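457aa long hypothetical protein (Pyrococcus horikoshii, PDB 2CSU) is of unknown function but combines a Rossmann-type CoA-binding domain with two flavodoxin-like domains of the succinyl-CoA ligase kind. Local coordinates at residues 206-211 with 217-222; 221-226 with 268-273; 178-183 with 191-196; 112-117 with 184-189; 153-158 with 195-200. All blocks are in the same frame, centred on the assembly; numbering follows the deposited sequence.

Contact 1 of 5, residues 206-211 with 217-222; sequences IALYIE and KKFMEV
Leu208 and Phe219 meet between strand 205-210 and helix 216-229, each side chain advancing from the direction opposite to the other. The leucine arrives at the rim of the ring, close to its plane: CD1 lies 3.7 Å from Phe219 CZ and 4.1 Å from Phe219 CE1. The strand and the helix are the first two elements of a right-handed beta-alpha-beta unit completed by strand 232-236, and Phe219 bridges the gap at the start of this crossover. Two residues further on, on the same side of the strand, Ile210 brings its CD1 to 3.9 Å from Phe219 CZ, so two methyl groups share the far corner of one ring. The phenylalanine reaches them because its CG is anti to the backbone N (chi1 -176°), which throws the ring forward across the 11.7 Å between Ile210 CA and Phe219 CA. Phe190 from helix 190-197 packs on both aliphatic residues, and Met194, a selenomethionine here, lies against Phe219.

Contact 2 of 5, residues 221-226 with 268-273; sequences EVAKRV and SGVLVA
Ala223 offers its single methyl group to two partners at once, the CB of Ser268 at 3.9 Å and the CG2 of Val270 at 3.8 Å. It points from helix 216-229 toward the turn that follows helix 258-267, and, consistent with so small a residue here, the backbones come very near, with Lys224 CA 4.2 Å from Ser268 CA. Val270 has its CG1 anti to the backbone N (chi1 178°), which places CG2 beside that N and on the side of Ala223. Ser268 runs across the front of the helix and touches it with its CB, while its OG makes weak hydrogen bonds to Met220 O and to Ala264 O, tying the residue both to the facing helix and to its own last turn. Lys224 takes part through the root of its side chain, CG lying 4.1 Å from Ser268 CA; the rest leads away to a long ion pair with Glu221 of its own helix. Its backbone adds a CA-H...O contact, Lys224 CA to Ser268 O at 3.3 Å with 146° at the hydrogen. Gly269 then leaves the helical conformation with positive phi (86°), and two bonds run back into the last turn. The arrangement is thus a Schellman motif ending helix 258-267, set against a neighbouring helix just before the chain enters strand 271-273 of the parallel part of the sheet.

Contact 3 of 5, residues 178-183 with 191-196; sequences KFISVG and AELMEY
Strand 175-181 and helix 190-197 approach to 9.0 Å between Ile180 CA and Leu193 CA, a spacing bridged by side chains alone. Leu193 is the central piece: its CD1 lies 3.6 Å from Ile180 CG2 and 4.0 Å from Val182 CG1, the leucine sliding past both residues in the opposite direction. Ile180 meets it with the branch methyl, since CG2 is the substituent anti to the backbone N while CG1 stands beside that N (chi1 -60°). One helical turn further on, Tyr196 crosses Lys178 at about a right angle. The lysine comes to the edge of the ring near its plane, with CE 3.6 Å from Tyr196 OH, so the lysine's last methylene makes the closest approach. A bend at chi4 (74°) turns NZ off to a salt bridge with Asp203, and the tyrosine hydroxyl is hydrogen-bonded to Asp3. Each polar tip therefore has its own partner although the two side chains cross so close together. Around this layer, Ile155 of strand 152-156 packs against Ile180, Val182 and Leu193, Phe6 meets the Tyr196 ring with nearly parallel planes, and helix 216-229 covers the other flank of helix 190-197 through Met194.

Contact 4 of 5, residues 112-117 with 184-189; sequences ELVEIA and NMADVD
A small surface contact between domains joins helix 104-120 to the loop that runs from strand 175-181 to helix 190-197, with Val114 resting against Ala186 and Asp187. The helix belongs to the CoA-binding domain and the loop to the first of the flavodoxin-like domains. Val114 CG2 lies 3.8 Å from Ala186 CB, methyl against methyl, and 4.2 Å from Ala186 O. Its second branch, CG1, comes to 4.2 Å from Asp187 OD1, a loose van der Waals contact, so the two methyls are divided between successive loop residues; with CG1 anti to the backbone N (chi1 175°) the fork opens towards the loop. The CoA-binding domain is a Rossmann-type fold, a parallel sheet with helices packed on it, and helix 104-120 leads into strand 123-125, one of the two outermost strands of that sheet within this chain. The loop follows the edge of that strand: Ala186 and Val188 make backbone hydrogen bonds to Gly126 and Ile124. Asp187 fixes it further, its OD2 taking a salt bridge from Arg123 NE and a hydrogen bond from Ile124 N. At the loop's end Asp189 is the N-cap of helix 190-197, its OD1 accepting from Glu192 N.

Contact 5 of 5, residues 153-158 with 195-200; sequences AFISQS and EYLADT
Leu197 straddles Ala153 with both of its terminal methyls, CD1 and CD2 each lying 3.9 Å from Ala153 CB. The alanine methyl thus sits against the fork of the leucine, and CD1 also serves Ile155. That second meeting is tip to tip, Ile155 CD1 reaching towards Leu197 CD1 to 4.1 Å. Ile155 is held out for it with CG1 anti to the carbonyl carbon, beside the backbone N (chi1 -58°), and its chain carries on nearly straight through chi2 (177°). Ala153 and Ile155 are two apart on strand 152-156 and both look to the helix, so one leucine near the end of helix 190-197 lies over two residues of the strand. The nearest backbone approach, 7.9 Å between Ala153 CA and Leu197 CA, falls where the strand residue is smallest. Strand 152-156 is an inner strand, paired in parallel with 175-181 and 205-210. At its far end Ser156 OG donates to Ser158 O at 2.6 Å, and Ser158, the N-cap of helix 159-171, has its OG bonded to Leu161 N. Lys178 and Asp203 also pack on Leu197, whose backbone O is bonded to Lys230 NZ. Across the contact itself only methyl groups meet, which implies attraction by van der Waals packing and the exclusion of water, with little directional preference.

In the fold
Contacts 1, 3 and 5 are buried and stack helices on one sheet of the first flavodoxin-like domain; contacts 3 and 5, with centres about 4 Å apart, use the same helix 190-197 on neighbouring strands. Contact 1 reaches the next strand over, and contact 2, also buried, continues along helix 216-229 from it to a helix end instead of a strand face. Those four depend chiefly on methyl groups and rings, although close backbone approach marks contact 2 and a lysine-tyrosine crossing marks contact 3. Contact 4 stands apart, at the surface and between domains, where carboxylate and arginine accompany a lone valine. It nevertheless adjoins contact 3 through Val188 packing on Leu193.

Contact 1 of 5, residues 206-211 with 217-222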
# COMPACT_ATOMS: atom_id res chain seq x y z
N ILE A 206 -15.17 7.79 -12.57
CA ILE A 206 -15.72 8.29 -11.32
C ILE A 206 -15.59 7.27 -10.19
O ILE A 206 -15.96 6.11 -10.31
CB ILE A 206 -17.20 8.61 -11.54
CG1 ILE A 206 -17.37 9.52 -12.77
CG2 ILE A 206 -17.76 9.37 -10.33
CD1 ILE A 206 -18.82 9.58 -13.26
N ALA A 207 -14.99 7.69 -9.08
CA ALA A 207 -14.78 6.82 -7.94
C ALA A 207 -15.75 7.31 -6.88
O ALA A 207 -15.89 8.52 -6.69
CB ALA A 207 -13.34 6.91 -7.43
N LEU A 208 -16.44 6.39 -6.21
CA LEU A 208 -17.40 6.79 -5.19
C LEU A 208 -17.20 6.09 -3.86
O LEU A 208 -16.93 4.89 -3.82
CB LEU A 208 -18.84 6.48 -5.66
CG LEU A 208 -19.47 7.09 -6.92
CD1 LEU A 208 -20.88 6.51 -7.10
CD2 LEU A 208 -19.55 8.61 -6.79
N TYR A 209 -17.29 6.85 -2.77
CA TYR A 209 -17.24 6.24 -1.44
C TYR A 209 -18.65 6.50 -0.93
O TYR A 209 -18.98 7.61 -0.53
CB TYR A 209 -16.26 6.91 -0.49
CG TYR A 209 -16.41 6.32 0.91
CD1 TYR A 209 -15.96 5.03 1.19
CD2 TYR A 209 -17.07 7.02 1.92
CE1 TYR A 209 -16.15 4.44 2.44
CE2 TYR A 209 -17.28 6.43 3.19
CZ TYR A 209 -16.80 5.14 3.43
OH TYR A 209 -16.98 4.54 4.66
N ILE A 210 -19.47 5.46 -0.95
CA ILE A 210 -20.86 5.57 -0.53
C ILE A 210 -21.20 5.00 0.83
O ILE A 210 -20.81 3.88 1.17
CB ILE A 210 -21.81 4.88 -1.54
CG1 ILE A 210 -21.59 5.45 -2.94
CG2 ILE A 210 -23.25 5.04 -1.09
CD1 ILE A 210 -22.12 4.57 -4.04
N GLU A 211 -21.93 5.79 1.61
CA GLU A 211 -22.40 5.35 2.90
C GLU A 211 -23.87 5.04 2.64
O GLU A 211 -24.41 4.08 3.18
CB GLU A 211 -22.23 6.46 3.94
CG GLU A 211 -20.84 6.48 4.54
CD GLU A 211 -20.62 7.62 5.51
OE1 GLU A 211 -21.61 8.24 5.95
OE2 GLU A 211 -19.44 7.89 5.84
N LYS A 217 -33.50 5.00 -6.66
CA LYS A 217 -34.09 4.86 -7.99
C LYS A 217 -33.40 5.77 -9.00
O LYS A 217 -33.01 5.32 -10.08
CB LYS A 217 -35.58 5.20 -7.93
CG LYS A 217 -36.29 5.25 -9.27
CD LYS A 217 -36.38 3.88 -9.94
CE LYS A 217 -36.73 3.99 -11.41
NZ LYS A 217 -35.50 4.15 -12.23
N LYS A 218 -33.28 7.05 -8.66
CA LYS A 218 -32.65 8.04 -9.54
C LYS A 218 -31.17 7.69 -9.76
O LYS A 218 -30.65 7.80 -10.87
CB LYS A 218 -32.78 9.43 -8.92
CG LYS A 218 -32.16 10.54 -9.75
CD LYS A 218 -32.22 11.88 -9.02
CE LYS A 218 -31.60 13.01 -9.84
NZ LYS A 218 -31.59 14.30 -9.09
N PHE A 219 -30.51 7.28 -8.68
CA PHE A 219 -29.10 6.91 -8.72
C PHE A 219 -28.84 5.80 -9.73
O PHE A 219 -28.00 5.93 -10.62
CB PHE A 219 -28.65 6.46 -7.32
CG PHE A 219 -27.19 6.13 -7.22
CD1 PHE A 219 -26.31 7.01 -6.60
CD2 PHE A 219 -26.69 4.94 -7.75
CE1 PHE A 219 -24.94 6.71 -6.49
CE2 PHE A 219 -25.31 4.62 -7.65
CZ PHE A 219 -24.45 5.52 -7.02
N MSE A 220 -29.58 4.70 -9.59
CA MSE A 220 -29.39 3.57 -10.49
C MSE A 220 -29.65 3.88 -11.96
O MSE A 220 -28.89 3.46 -12.83
CB MSE A 220 -30.26 2.39 -10.04
CG MSE A 220 -29.69 1.62 -8.84
SE MSE A 220 -27.89 1.84 -8.63
CE MSE A 220 -27.70 1.38 -6.96
N GLU A 221 -30.71 4.64 -12.25
CA GLU A 221 -31.02 4.97 -13.63
C GLU A 221 -30.00 5.94 -14.22
O GLU A 221 -29.71 5.89 -15.41
CB GLU A 221 -32.43 5.53 -13.75
CG GLU A 221 -32.91 5.68 -15.20
CD GLU A 221 -32.80 4.37 -16.00
OE1 GLU A 221 -33.46 3.37 -15.62
OE2 GLU A 221 -32.07 4.36 -17.01
N VAL A 222 -29.46 6.83 -13.39
CA VAL A 222 -28.45 7.77 -13.86
C VAL A 222 -27.16 6.96 -14.10
O VAL A 222 -26.50 7.11 -15.12
CB VAL A 222 -28.18 8.88 -12.82
CG1 VAL A 222 -26.79 9.46 -13.00
CG2 VAL A 222 -29.22 10.00 -12.97

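Contact 2 of 5, residues 221-226 with 268-273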
# COMPACT_ATOMS: atom_id res chain seq x y z
N GLU A 221 -30.71 4.64 -12.25
CA GLU A 221 -31.02 4.97 -13.63
C GLU A 221 -30.00 5.94 -14.22
O GLU A 221 -29.71 5.89 -15.41
CB GLU A 221 -32.43 5.53 -13.75
CG GLU A 221 -32.91 5.68 -15.20
CD GLU A 221 -32.80 4.37 -16.00
OE1 GLU A 221 -33.46 3.37 -15.62
OE2 GLU A 221 -32.07 4.36 -17.01
N VAL A 222 -29.46 6.83 -13.39
CA VAL A 222 -28.45 7.77 -13.86
C VAL A 222 -27.16 6.96 -14.10
O VAL A 222 -26.50 7.11 -15.12
CB VAL A 222 -28.18 8.88 -12.82
CG1 VAL A 222 -26.79 9.46 -13.00
CG2 VAL A 222 -29.22 10.00 -12.97
N ALA A 223 -26.84 6.08 -13.16
CA ALA A 223 -25.65 5.25 -13.28
C ALA A 223 -25.70 4.36 -14.52
O ALA A 223 -24.70 4.22 -15.22
CB ALA A 223 -25.49 4.38 -12.03
N LYS A 224 -26.87 3.78 -14.78
CA LYS A 224 -27.08 2.93 -15.94
C LYS A 224 -26.68 3.65 -17.22
O LYS A 224 -26.06 3.09 -18.11
CB LYS A 224 -28.56 2.55 -15.99
CG LYS A 224 -28.77 1.09 -16.42
CD LYS A 224 -30.21 0.82 -16.86
CE LYS A 224 -30.84 -0.34 -16.08
NZ LYS A 224 -32.30 -0.27 -16.20
N ARG A 225 -27.09 4.91 -17.31
CA ARG A 225 -26.77 5.69 -18.51
C ARG A 225 -25.29 6.09 -18.55
O ARG A 225 -24.58 5.86 -19.52
CB ARG A 225 -27.66 6.94 -18.50
CG ARG A 225 -29.01 6.70 -19.17
CD ARG A 225 -29.78 8.01 -19.40
NE ARG A 225 -30.29 8.55 -18.13
CZ ARG A 225 -29.62 9.58 -17.61
NH1 ARG A 225 -28.56 10.07 -18.23
NH2 ARG A 225 -30.04 10.13 -16.46
N VAL A 226 -24.85 6.76 -17.47
CA VAL A 226 -23.47 7.24 -17.43
C VAL A 226 -22.45 6.10 -17.66
O VAL A 226 -21.44 6.26 -18.33
CB VAL A 226 -23.21 7.91 -16.08
CG1 VAL A 226 -21.79 8.47 -16.03
CG2 VAL A 226 -24.21 9.04 -15.86
N SER A 268 -26.57 -1.73 -12.82
CA SER A 268 -26.47 -0.40 -13.41
C SER A 268 -25.12 -0.15 -14.09
O SER A 268 -24.84 0.97 -14.53
CB SER A 268 -26.69 0.67 -12.34
OG SER A 268 -27.98 0.53 -11.77
N GLY A 269 -24.28 -1.18 -14.15
CA GLY A 269 -22.98 -1.05 -14.79
C GLY A 269 -21.89 -0.53 -13.88
O GLY A 269 -20.77 -0.28 -14.33
N VAL A 270 -22.22 -0.38 -12.60
CA VAL A 270 -21.29 0.12 -11.59
C VAL A 270 -20.35 -0.97 -11.09
O VAL A 270 -20.78 -2.04 -10.65
CB VAL A 270 -22.05 0.69 -10.37
CG1 VAL A 270 -21.06 1.17 -9.30
CG2 VAL A 270 -22.94 1.85 -10.81
N LEU A 271 -19.06 -0.69 -11.16
CA LEU A 271 -18.05 -1.65 -10.73
C LEU A 271 -17.87 -1.47 -9.24
O LEU A 271 -17.84 -0.35 -8.73
CB LEU A 271 -16.73 -1.40 -11.48
CG LEU A 271 -16.91 -1.15 -12.99
CD1 LEU A 271 -15.57 -0.89 -13.66
CD2 LEU A 271 -17.63 -2.33 -13.63
N VAL A 272 -17.75 -2.57 -8.52
CA VAL A 272 -17.61 -2.50 -7.08
C VAL A 272 -16.21 -2.79 -6.57
O VAL A 272 -15.54 -3.68 -7.05
CB VAL A 272 -18.62 -3.47 -6.37
CG1 VAL A 272 -18.32 -3.53 -4.88
CG2 VAL A 272 -20.05 -2.99 -6.60
N ALA A 273 -15.79 -2.00 -5.60
CA ALA A 273 -14.48 -2.17 -4.99
C ALA A 273 -14.77 -2.51 -3.54
O ALA A 273 -15.77 -2.04 -2.98
CB ALA A 273 -13.66 -0.86 -5.09

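Contact 3 of 5, residues 178-183 with 191-196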
# COMPACT_ATOMS: atom_id res chain seq x y z
N LYS A 178 -11.19 15.81 -10.24
CA LYS A 178 -12.06 16.56 -9.34
C LYS A 178 -12.29 15.79 -8.05
O LYS A 178 -12.21 14.57 -8.03
CB LYS A 178 -13.39 16.87 -10.00
CG LYS A 178 -13.29 17.52 -11.35
CD LYS A 178 -14.67 17.85 -11.90
CE LYS A 178 -14.60 18.86 -13.03
NZ LYS A 178 -14.09 18.29 -14.32
N PHE A 179 -12.57 16.53 -6.99
CA PHE A 179 -12.84 15.97 -5.67
C PHE A 179 -14.06 16.62 -5.04
O PHE A 179 -14.19 17.84 -4.97
CB PHE A 179 -11.61 16.19 -4.79
CG PHE A 179 -11.92 15.81 -3.37
CD1 PHE A 179 -11.77 14.50 -2.95
CD2 PHE A 179 -12.34 16.79 -2.47
CE1 PHE A 179 -12.04 14.15 -1.63
CE2 PHE A 179 -12.61 16.43 -1.15
CZ PHE A 179 -12.46 15.12 -0.73
N ILE A 180 -15.00 15.77 -4.59
CA ILE A 180 -16.22 16.30 -4.02
C ILE A 180 -16.59 15.62 -2.71
O ILE A 180 -17.02 14.48 -2.66
CB ILE A 180 -17.35 16.12 -5.03
CG1 ILE A 180 -17.02 16.87 -6.32
CG2 ILE A 180 -18.65 16.71 -4.47
CD1 ILE A 180 -16.46 15.95 -7.40
N SER A 181 -16.36 16.36 -1.61
CA SER A 181 -16.97 15.97 -0.35
C SER A 181 -18.39 16.54 -0.27
O SER A 181 -18.61 17.74 -0.37
CB SER A 181 -16.11 16.52 0.78
OG SER A 181 -16.76 16.27 2.02
N VAL A 182 -19.37 15.63 -0.15
CA VAL A 182 -20.76 16.08 -0.14
C VAL A 182 -21.28 16.25 1.29
O VAL A 182 -22.34 16.82 1.54
CB VAL A 182 -21.60 15.04 -0.87
CG1 VAL A 182 -21.22 15.02 -2.35
CG2 VAL A 182 -21.34 13.66 -0.28
N GLY A 183 -20.50 15.70 2.24
CA GLY A 183 -20.91 15.78 3.63
C GLY A 183 -22.36 15.33 3.81
O GLY A 183 -22.74 14.23 3.43
N ALA A 191 -26.19 11.36 -7.87
CA ALA A 191 -26.85 11.35 -9.17
C ALA A 191 -26.61 12.61 -10.00
O ALA A 191 -26.23 12.53 -11.16
CB ALA A 191 -28.34 11.15 -8.99
N GLU A 192 -26.85 13.76 -9.40
CA GLU A 192 -26.66 15.01 -10.10
C GLU A 192 -25.20 15.18 -10.47
O GLU A 192 -24.88 15.71 -11.54
CB GLU A 192 -27.15 16.18 -9.25
CG GLU A 192 -28.66 16.42 -9.34
CD GLU A 192 -29.27 16.89 -8.03
OE1 GLU A 192 -28.76 17.87 -7.45
OE2 GLU A 192 -30.27 16.28 -7.58
N LEU A 193 -24.31 14.73 -9.60
CA LEU A 193 -22.89 14.84 -9.87
C LEU A 193 -22.48 13.90 -11.00
O LEU A 193 -21.70 14.29 -11.87
CB LEU A 193 -22.09 14.57 -8.61
CG LEU A 193 -22.07 15.72 -7.61
CD1 LEU A 193 -21.29 15.28 -6.38
CD2 LEU A 193 -21.42 16.97 -8.24
N MSE A 194 -23.02 12.69 -11.00
CA MSE A 194 -22.71 11.72 -12.04
C MSE A 194 -23.25 12.22 -13.37
O MSE A 194 -22.65 11.96 -14.42
CB MSE A 194 -23.31 10.34 -11.73
CG MSE A 194 -22.51 9.52 -10.73
SE MSE A 194 -23.31 7.96 -10.18
CE MSE A 194 -24.72 8.55 -9.81
N GLU A 195 -24.37 12.93 -13.35
CA GLU A 195 -24.92 13.44 -14.60
C GLU A 195 -23.96 14.47 -15.18
O GLU A 195 -23.64 14.46 -16.36
CB GLU A 195 -26.31 14.07 -14.39
CG GLU A 195 -27.45 13.05 -14.26
CD GLU A 195 -28.80 13.68 -13.97
OE1 GLU A 195 -28.89 14.52 -13.05
OE2 GLU A 195 -29.78 13.34 -14.67
N TYR A 196 -23.48 15.38 -14.34
CA TYR A 196 -22.56 16.40 -14.81
C TYR A 196 -21.21 15.81 -15.29
O TYR A 196 -20.71 16.16 -16.36
CB TYR A 196 -22.32 17.42 -13.70
CG TYR A 196 -21.06 18.23 -13.87
CD1 TYR A 196 -21.00 19.28 -14.80
CD2 TYR A 196 -19.93 17.95 -13.11
CE1 TYR A 196 -19.84 20.04 -14.94
CE2 TYR A 196 -18.77 18.70 -13.25
CZ TYR A 196 -18.73 19.74 -14.16
OH TYR A 196 -17.57 20.47 -14.31

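Contact 4 of 5, residues 112-117 with 184-189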
# COMPACT_ATOMS: atom_id res chain seq x y z
N GLU A 112 -34.54 23.80 5.63
CA GLU A 112 -34.81 25.21 5.42
C GLU A 112 -33.71 25.82 4.57
O GLU A 112 -33.98 26.67 3.73
CB GLU A 112 -34.94 25.93 6.78
CG GLU A 112 -35.17 27.45 6.72
CD GLU A 112 -36.33 27.86 5.83
OE1 GLU A 112 -37.32 27.10 5.74
OE2 GLU A 112 -36.26 28.95 5.23
N LEU A 113 -32.47 25.38 4.78
CA LEU A 113 -31.34 25.88 3.99
C LEU A 113 -31.56 25.54 2.52
O LEU A 113 -31.35 26.36 1.65
CB LEU A 113 -30.01 25.27 4.44
CG LEU A 113 -29.38 25.58 5.80
CD1 LEU A 113 -27.99 24.95 5.85
CD2 LEU A 113 -29.26 27.09 6.00
N VAL A 114 -32.00 24.31 2.27
CA VAL A 114 -32.25 23.85 0.91
C VAL A 114 -33.42 24.62 0.31
O VAL A 114 -33.38 25.04 -0.85
CB VAL A 114 -32.52 22.34 0.90
CG1 VAL A 114 -32.90 21.87 -0.50
CG2 VAL A 114 -31.27 21.60 1.39
N GLU A 115 -34.46 24.82 1.12
CA GLU A 115 -35.63 25.56 0.68
C GLU A 115 -35.21 26.98 0.26
O GLU A 115 -35.68 27.50 -0.75
CB GLU A 115 -36.66 25.63 1.83
CG GLU A 115 -37.91 26.43 1.47
CD GLU A 115 -39.07 26.17 2.43
OE1 GLU A 115 -39.22 26.91 3.43
OE2 GLU A 115 -39.83 25.21 2.17
N ILE A 116 -34.33 27.60 1.04
CA ILE A 116 -33.88 28.94 0.70
C ILE A 116 -33.11 28.90 -0.61
O ILE A 116 -33.29 29.77 -1.46
CB ILE A 116 -32.96 29.52 1.80
CG1 ILE A 116 -33.79 29.84 3.05
CG2 ILE A 116 -32.28 30.78 1.28
CD1 ILE A 116 -32.97 30.47 4.19
N ALA A 117 -32.27 27.89 -0.79
CA ALA A 117 -31.50 27.78 -2.01
C ALA A 117 -32.40 27.68 -3.23
O ALA A 117 -32.21 28.40 -4.20
CB ALA A 117 -30.56 26.58 -1.95
N ASN A 184 -23.26 16.09 4.42
CA ASN A 184 -24.63 15.64 4.66
C ASN A 184 -25.41 15.41 3.37
O ASN A 184 -26.47 14.79 3.39
CB ASN A 184 -25.38 16.66 5.54
CG ASN A 184 -24.77 16.80 6.92
OD1 ASN A 184 -23.96 15.98 7.34
ND2 ASN A 184 -25.15 17.85 7.63
N MSE A 185 -24.88 15.90 2.24
CA MSE A 185 -25.47 15.76 0.92
C MSE A 185 -26.95 16.13 0.92
O MSE A 185 -27.82 15.36 0.54
CB MSE A 185 -25.29 14.31 0.48
CG MSE A 185 -25.79 14.06 -0.95
SE MSE A 185 -25.26 12.47 -1.58
CE MSE A 185 -26.76 11.55 -1.17
N ALA A 186 -27.23 17.35 1.41
CA ALA A 186 -28.62 17.79 1.52
C ALA A 186 -29.24 18.10 0.15
O ALA A 186 -30.39 17.79 -0.14
CB ALA A 186 -28.65 19.04 2.40
N ASP A 187 -28.44 18.79 -0.70
CA ASP A 187 -28.95 19.19 -2.00
C ASP A 187 -28.35 18.36 -3.13
O ASP A 187 -28.83 17.29 -3.49
CB ASP A 187 -28.61 20.67 -2.20
CG ASP A 187 -29.56 21.26 -3.22
OD1 ASP A 187 -30.44 20.54 -3.68
OD2 ASP A 187 -29.40 22.43 -3.56
N VAL A 188 -27.28 18.91 -3.74
CA VAL A 188 -26.59 18.18 -4.79
C VAL A 188 -26.15 16.80 -4.30
O VAL A 188 -25.56 16.65 -3.24
CB VAL A 188 -25.37 19.00 -5.21
CG1 VAL A 188 -24.58 18.25 -6.28
CG2 VAL A 188 -25.81 20.35 -5.76
N ASP A 189 -26.49 15.76 -5.08
CA ASP A 189 -26.14 14.40 -4.66
C ASP A 189 -25.30 13.67 -5.71
O ASP A 189 -24.86 14.23 -6.70
CB ASP A 189 -27.42 13.63 -4.37
CG ASP A 189 -28.33 13.64 -5.59
OD1 ASP A 189 -27.81 13.79 -6.69
OD2 ASP A 189 -29.54 13.50 -5.43

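Contact 5 of 5, residues 153-158 with 195-200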
# COMPACT_ATOMS: atom_id res chain seq x y z
N ALA A 153 -12.41 11.36 -11.02
CA ALA A 153 -13.24 12.25 -10.23
C ALA A 153 -13.65 11.45 -9.01
O ALA A 153 -14.24 10.37 -9.13
CB ALA A 153 -14.47 12.67 -11.04
N PHE A 154 -13.35 11.96 -7.82
CA PHE A 154 -13.67 11.23 -6.60
C PHE A 154 -14.73 11.92 -5.75
O PHE A 154 -14.57 13.08 -5.37
CB PHE A 154 -12.37 11.02 -5.80
CG PHE A 154 -12.56 10.38 -4.45
CD1 PHE A 154 -13.41 9.28 -4.28
CD2 PHE A 154 -11.84 10.84 -3.35
CE1 PHE A 154 -13.53 8.64 -3.03
CE2 PHE A 154 -11.94 10.21 -2.11
CZ PHE A 154 -12.79 9.10 -1.95
N ILE A 155 -15.82 11.20 -5.50
CA ILE A 155 -16.92 11.71 -4.67
C ILE A 155 -16.99 10.89 -3.38
O ILE A 155 -17.22 9.68 -3.40
CB ILE A 155 -18.29 11.58 -5.38
CG1 ILE A 155 -18.27 12.33 -6.71
CG2 ILE A 155 -19.39 12.15 -4.48
CD1 ILE A 155 -19.57 12.18 -7.51
N SER A 156 -16.79 11.56 -2.26
CA SER A 156 -16.83 10.85 -1.00
C SER A 156 -17.87 11.36 -0.03
O SER A 156 -17.98 12.57 0.22
CB SER A 156 -15.46 10.86 -0.34
OG SER A 156 -15.55 10.27 0.94
N GLN A 157 -18.64 10.43 0.53
CA GLN A 157 -19.67 10.77 1.49
C GLN A 157 -19.04 10.88 2.88
O GLN A 157 -19.70 11.21 3.84
CB GLN A 157 -20.77 9.71 1.44
CG GLN A 157 -22.10 10.13 2.06
CD GLN A 157 -23.25 9.22 1.62
OE1 GLN A 157 -23.04 8.07 1.22
NE2 GLN A 157 -24.48 9.74 1.70
N SER A 158 -17.75 10.59 2.97
CA SER A 158 -17.02 10.69 4.23
C SER A 158 -15.86 11.68 4.03
O SER A 158 -14.94 11.43 3.24
CB SER A 158 -16.45 9.34 4.64
OG SER A 158 -15.55 9.49 5.72
N GLU A 195 -24.37 12.93 -13.35
CA GLU A 195 -24.92 13.44 -14.60
C GLU A 195 -23.96 14.47 -15.18
O GLU A 195 -23.64 14.46 -16.36
CB GLU A 195 -26.31 14.07 -14.39
CG GLU A 195 -27.45 13.05 -14.26
CD GLU A 195 -28.80 13.68 -13.97
OE1 GLU A 195 -28.89 14.52 -13.05
OE2 GLU A 195 -29.78 13.34 -14.67
N TYR A 196 -23.48 15.38 -14.34
CA TYR A 196 -22.56 16.40 -14.81
C TYR A 196 -21.21 15.81 -15.29
O TYR A 196 -20.71 16.16 -16.36
CB TYR A 196 -22.32 17.42 -13.70
CG TYR A 196 -21.06 18.23 -13.87
CD1 TYR A 196 -21.00 19.28 -14.80
CD2 TYR A 196 -19.93 17.95 -13.11
CE1 TYR A 196 -19.84 20.04 -14.94
CE2 TYR A 196 -18.77 18.70 -13.25
CZ TYR A 196 -18.73 19.74 -14.16
OH TYR A 196 -17.57 20.47 -14.31
N LEU A 197 -20.64 14.92 -14.48
CA LEU A 197 -19.36 14.30 -14.79
C LEU A 197 -19.39 13.40 -16.01
O LEU A 197 -18.36 13.11 -16.61
CB LEU A 197 -18.87 13.50 -13.57
CG LEU A 197 -18.42 14.31 -12.35
CD1 LEU A 197 -18.25 13.40 -11.15
CD2 LEU A 197 -17.11 15.03 -12.67
N ALA A 198 -20.58 12.95 -16.38
CA ALA A 198 -20.72 12.09 -17.54
C ALA A 198 -20.21 12.76 -18.82
O ALA A 198 -19.76 12.06 -19.74
CB ALA A 198 -22.18 11.68 -17.73
N ASP A 199 -20.25 14.09 -18.88
CA ASP A 199 -19.83 14.79 -20.10
C ASP A 199 -18.53 15.58 -20.11
O ASP A 199 -18.09 16.03 -21.18
CB ASP A 199 -20.96 15.70 -20.58
CG ASP A 199 -22.17 14.91 -21.03
OD1 ASP A 199 -21.98 13.88 -21.71
OD2 ASP A 199 -23.30 15.31 -20.69
N THR A 200 -17.90 15.79 -18.96
CA THR A 200 -16.64 16.52 -18.98
C THR A 200 -15.62 15.66 -19.73
O THR A 200 -15.88 14.50 -20.03
CB THR A 200 -16.12 16.77 -17.55
OG1 THR A 200 -16.26 15.58 -16.77
CG2 THR A 200 -16.88 17.91 -16.89